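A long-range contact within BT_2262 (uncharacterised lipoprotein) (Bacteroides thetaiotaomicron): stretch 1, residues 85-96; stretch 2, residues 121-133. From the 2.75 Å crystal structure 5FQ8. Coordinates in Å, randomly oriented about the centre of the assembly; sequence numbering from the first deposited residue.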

# COMPACT_ATOMS: atom_id res chain seq x y z
N VAL G 85 -42.81 -21.64 47.62
CA VAL G 85 -43.39 -21.10 48.84
C VAL G 85 -43.28 -22.15 49.94
O VAL G 85 -43.69 -23.29 49.74
CB VAL G 85 -44.86 -20.68 48.64
CG1 VAL G 85 -45.47 -20.27 49.95
CG2 VAL G 85 -44.93 -19.55 47.66
N TYR G 86 -42.73 -21.75 51.09
CA TYR G 86 -42.52 -22.63 52.23
C TYR G 86 -43.42 -22.22 53.39
O TYR G 86 -43.66 -21.03 53.62
CB TYR G 86 -41.07 -22.60 52.68
CG TYR G 86 -40.04 -22.92 51.62
CD1 TYR G 86 -39.55 -21.92 50.79
CD2 TYR G 86 -39.55 -24.21 51.47
CE1 TYR G 86 -38.60 -22.20 49.83
CE2 TYR G 86 -38.60 -24.49 50.51
CZ TYR G 86 -38.13 -23.49 49.69
OH TYR G 86 -37.19 -23.76 48.73
N VAL G 87 -43.88 -23.21 54.15
CA VAL G 87 -44.84 -23.00 55.23
C VAL G 87 -44.25 -23.51 56.54
O VAL G 87 -43.75 -24.64 56.60
CB VAL G 87 -46.18 -23.70 54.93
CG1 VAL G 87 -47.22 -23.27 55.93
CG2 VAL G 87 -46.63 -23.36 53.54
N ALA G 88 -44.34 -22.70 57.60
CA ALA G 88 -43.78 -23.06 58.90
C ALA G 88 -44.76 -23.92 59.69
O ALA G 88 -45.80 -24.35 59.19
CB ALA G 88 -43.40 -21.80 59.66
N ASP G 89 -44.44 -24.18 60.95
CA ASP G 89 -45.22 -25.07 61.79
C ASP G 89 -46.05 -24.36 62.84
O ASP G 89 -46.87 -25.02 63.50
CB ASP G 89 -44.29 -26.07 62.50
CG ASP G 89 -45.04 -27.15 63.25
OD1 ASP G 89 -45.39 -28.17 62.62
OD2 ASP G 89 -45.27 -26.99 64.46
N ASN G 90 -45.85 -23.04 63.02
CA ASN G 90 -46.60 -22.18 63.94
C ASN G 90 -46.03 -22.22 65.35
O ASN G 90 -46.07 -21.21 66.06
CB ASN G 90 -48.10 -22.52 63.96
CG ASN G 90 -48.97 -21.34 63.66
OD1 ASN G 90 -48.50 -20.31 63.18
ND2 ASN G 90 -50.27 -21.49 63.91
N THR G 91 -45.49 -23.37 65.75
CA THR G 91 -44.97 -23.54 67.11
C THR G 91 -43.76 -22.67 67.36
O THR G 91 -42.94 -22.45 66.48
CB THR G 91 -44.61 -25.01 67.33
OG1 THR G 91 -45.79 -25.81 67.24
CG2 THR G 91 -43.97 -25.20 68.70
N ALA G 92 -43.64 -22.17 68.59
CA ALA G 92 -42.54 -21.30 68.96
C ALA G 92 -41.22 -22.07 68.98
O ALA G 92 -41.18 -23.29 69.12
CB ALA G 92 -42.78 -20.66 70.32
N SER G 93 -40.13 -21.32 68.84
CA SER G 93 -38.76 -21.83 68.79
C SER G 93 -37.80 -20.65 68.69
O SER G 93 -38.14 -19.64 68.06
CB SER G 93 -38.57 -22.77 67.60
OG SER G 93 -37.28 -23.34 67.61
N PRO G 94 -36.62 -20.71 69.31
CA PRO G 94 -35.63 -19.64 69.08
C PRO G 94 -35.14 -19.58 67.65
O PRO G 94 -34.57 -18.56 67.24
CB PRO G 94 -34.50 -20.00 70.06
CG PRO G 94 -34.68 -21.44 70.36
CD PRO G 94 -36.16 -21.69 70.30
N LEU G 95 -35.35 -20.65 66.87
CA LEU G 95 -35.06 -20.66 65.45
C LEU G 95 -36.28 -20.12 64.72
O LEU G 95 -37.37 -20.69 64.81
CB LEU G 95 -34.73 -22.07 64.98
CG LEU G 95 -33.79 -22.26 63.80
CD1 LEU G 95 -32.56 -21.41 63.99
CD2 LEU G 95 -33.40 -23.72 63.71
N LYS G 96 -36.11 -19.00 64.01
CA LYS G 96 -37.19 -18.35 63.28
C LYS G 96 -37.00 -18.55 61.79
O LYS G 96 -35.87 -18.54 61.29
CB LYS G 96 -37.23 -16.85 63.60
CG LYS G 96 -38.24 -16.44 64.67
CD LYS G 96 -37.80 -16.82 66.07
CE LYS G 96 -38.88 -16.48 67.09
NZ LYS G 96 -38.53 -17.03 68.42
N ILE G 121 -30.00 -18.92 51.96
CA ILE G 121 -30.54 -20.26 52.09
C ILE G 121 -31.88 -20.17 52.81
O ILE G 121 -32.31 -19.11 53.25
CB ILE G 121 -29.60 -21.21 52.84
CG1 ILE G 121 -29.35 -20.71 54.25
CG2 ILE G 121 -28.30 -21.38 52.08
CD1 ILE G 121 -28.69 -21.72 55.12
N VAL G 122 -32.54 -21.32 52.94
CA VAL G 122 -33.92 -21.39 53.42
C VAL G 122 -34.00 -22.38 54.57
O VAL G 122 -33.51 -23.51 54.46
CB VAL G 122 -34.88 -21.81 52.30
CG1 VAL G 122 -36.31 -21.78 52.79
CG2 VAL G 122 -34.71 -20.92 51.09
N ILE G 123 -34.64 -21.97 55.67
CA ILE G 123 -34.79 -22.79 56.87
C ILE G 123 -36.19 -22.56 57.45
O ILE G 123 -36.51 -21.45 57.87
CB ILE G 123 -33.73 -22.48 57.94
CG1 ILE G 123 -32.32 -22.44 57.34
CG2 ILE G 123 -33.76 -23.51 59.03
CD1 ILE G 123 -31.25 -22.16 58.33
N PHE G 124 -37.00 -23.61 57.51
CA PHE G 124 -38.32 -23.53 58.12
C PHE G 124 -38.59 -24.82 58.87
O PHE G 124 -37.99 -25.86 58.59
CB PHE G 124 -39.43 -23.28 57.08
CG PHE G 124 -39.80 -24.50 56.28
CD1 PHE G 124 -39.14 -24.81 55.10
CD2 PHE G 124 -40.83 -25.34 56.69
CE1 PHE G 124 -39.48 -25.92 54.37
CE2 PHE G 124 -41.18 -26.45 55.96
CZ PHE G 124 -40.50 -26.75 54.79
N GLN G 125 -39.51 -24.76 59.82
CA GLN G 125 -39.83 -25.92 60.65
C GLN G 125 -41.11 -26.59 60.17
O GLN G 125 -42.14 -25.92 60.01
CB GLN G 125 -39.94 -25.55 62.13
CG GLN G 125 -40.90 -24.43 62.45
CD GLN G 125 -41.44 -24.51 63.87
OE1 GLN G 125 -40.99 -25.32 64.69
NE2 GLN G 125 -42.43 -23.67 64.17
N MET G 126 -41.05 -27.89 59.96
CA MET G 126 -42.20 -28.69 59.55
C MET G 126 -42.81 -29.46 60.71
O MET G 126 -43.90 -30.02 60.55
CB MET G 126 -41.78 -29.67 58.45
CG MET G 126 -40.35 -29.48 57.98
SD MET G 126 -39.57 -30.99 57.39
CE MET G 126 -40.73 -31.51 56.13
N GLU G 127 -42.12 -29.51 61.85
CA GLU G 127 -42.52 -30.19 63.07
C GLU G 127 -41.89 -29.42 64.22
O GLU G 127 -40.79 -28.87 64.05
CB GLU G 127 -42.05 -31.65 63.09
CG GLU G 127 -42.87 -32.61 62.23
CD GLU G 127 -44.14 -33.07 62.91
OE1 GLU G 127 -44.64 -32.36 63.81
OE2 GLU G 127 -44.65 -34.15 62.55
N PRO G 128 -42.53 -29.38 65.40
CA PRO G 128 -42.12 -28.41 66.42
C PRO G 128 -40.65 -28.49 66.77
O PRO G 128 -40.08 -27.55 67.32
CB PRO G 128 -43.00 -28.77 67.62
CG PRO G 128 -44.16 -29.49 67.02
CD PRO G 128 -43.59 -30.27 65.89
N GLY G 129 -40.03 -29.62 66.44
CA GLY G 129 -38.61 -29.77 66.68
C GLY G 129 -37.77 -29.83 65.42
O GLY G 129 -36.60 -29.44 65.43
N ILE G 130 -38.36 -30.28 64.32
CA ILE G 130 -37.62 -30.61 63.11
C ILE G 130 -37.72 -29.45 62.12
O ILE G 130 -38.81 -28.89 61.91
CB ILE G 130 -38.13 -31.92 62.48
CG1 ILE G 130 -37.96 -33.08 63.46
CG2 ILE G 130 -37.41 -32.21 61.19
CD1 ILE G 130 -39.15 -33.35 64.35
N PHE G 131 -36.60 -29.08 61.52
CA PHE G 131 -36.53 -27.98 60.57
C PHE G 131 -36.00 -28.47 59.23
O PHE G 131 -35.12 -29.33 59.18
CB PHE G 131 -35.63 -26.86 61.08
CG PHE G 131 -36.15 -26.15 62.28
CD1 PHE G 131 -36.26 -26.78 63.50
CD2 PHE G 131 -36.53 -24.82 62.19
CE1 PHE G 131 -36.75 -26.11 64.61
CE2 PHE G 131 -37.01 -24.14 63.29
CZ PHE G 131 -37.12 -24.79 64.50
N TYR G 132 -36.53 -27.91 58.15
CA TYR G 132 -36.04 -28.21 56.81
C TYR G 132 -35.01 -27.19 56.39
O TYR G 132 -35.22 -25.98 56.55
CB TYR G 132 -37.19 -28.23 55.80
CG TYR G 132 -36.73 -28.34 54.36
CD1 TYR G 132 -36.54 -29.57 53.76
CD2 TYR G 132 -36.51 -27.19 53.58
CE1 TYR G 132 -36.14 -29.68 52.45
CE2 TYR G 132 -36.10 -27.29 52.27
CZ TYR G 132 -35.92 -28.54 51.71
OH TYR G 132 -35.52 -28.64 50.40
N ILE G 133 -33.90 -27.66 55.82
CA ILE G 133 -32.79 -26.81 55.41
C ILE G 133 -32.52 -27.07 53.94
O ILE G 133 -32.39 -28.23 53.52
CB ILE G 133 -31.53 -27.06 56.25
CG1 ILE G 133 -30.32 -26.36 55.65
CG2 ILE G 133 -31.27 -28.54 56.40
CD1 ILE G 133 -30.20 -24.91 56.01

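Two strands need not share backbone hydrogen bonds to pack closely; side chains can fill the space between them, as this contact illustrates. The axes of strands 85-87 and 121-125 approach to 7.5 Å and run at 33°, too far apart for sheet pairing. At V122 the gap is closed by a methyl group: CG1 lies 3.8 Å from the centroid of the Y86 ring, nearly along its normal, a CH-pi contact over the face. F124, two residues on, points the same way and meets Y86 obliquely, its CE1 3.4 Å from Y86 CD2, while its CD2 comes within 3.0 Å of V87 O.

Q125 brings polarity. Its CA-to-CB bond points sideways, yet the end of the side chain reaches the loop, where NE2 donates a hydrogen bond to T91 O at 2.7 Å, the only one between the stretches. Proximity alone is not bonding: Q125 O lies 3.0 Å from D89 N, but the angle is poor. Likewise M126 O and D89 OD1, 3.2 Å apart, are both acceptors. P128 offers CB to T91 CG2 at 3.9 Å.

After the turn, F131 returns to apolar packing. L95 CD2 sits 3.7 Å from the centroid of its ring, over one face, whereas S93 OG approaches the ring edge, 3.4 Å from F131 CZ.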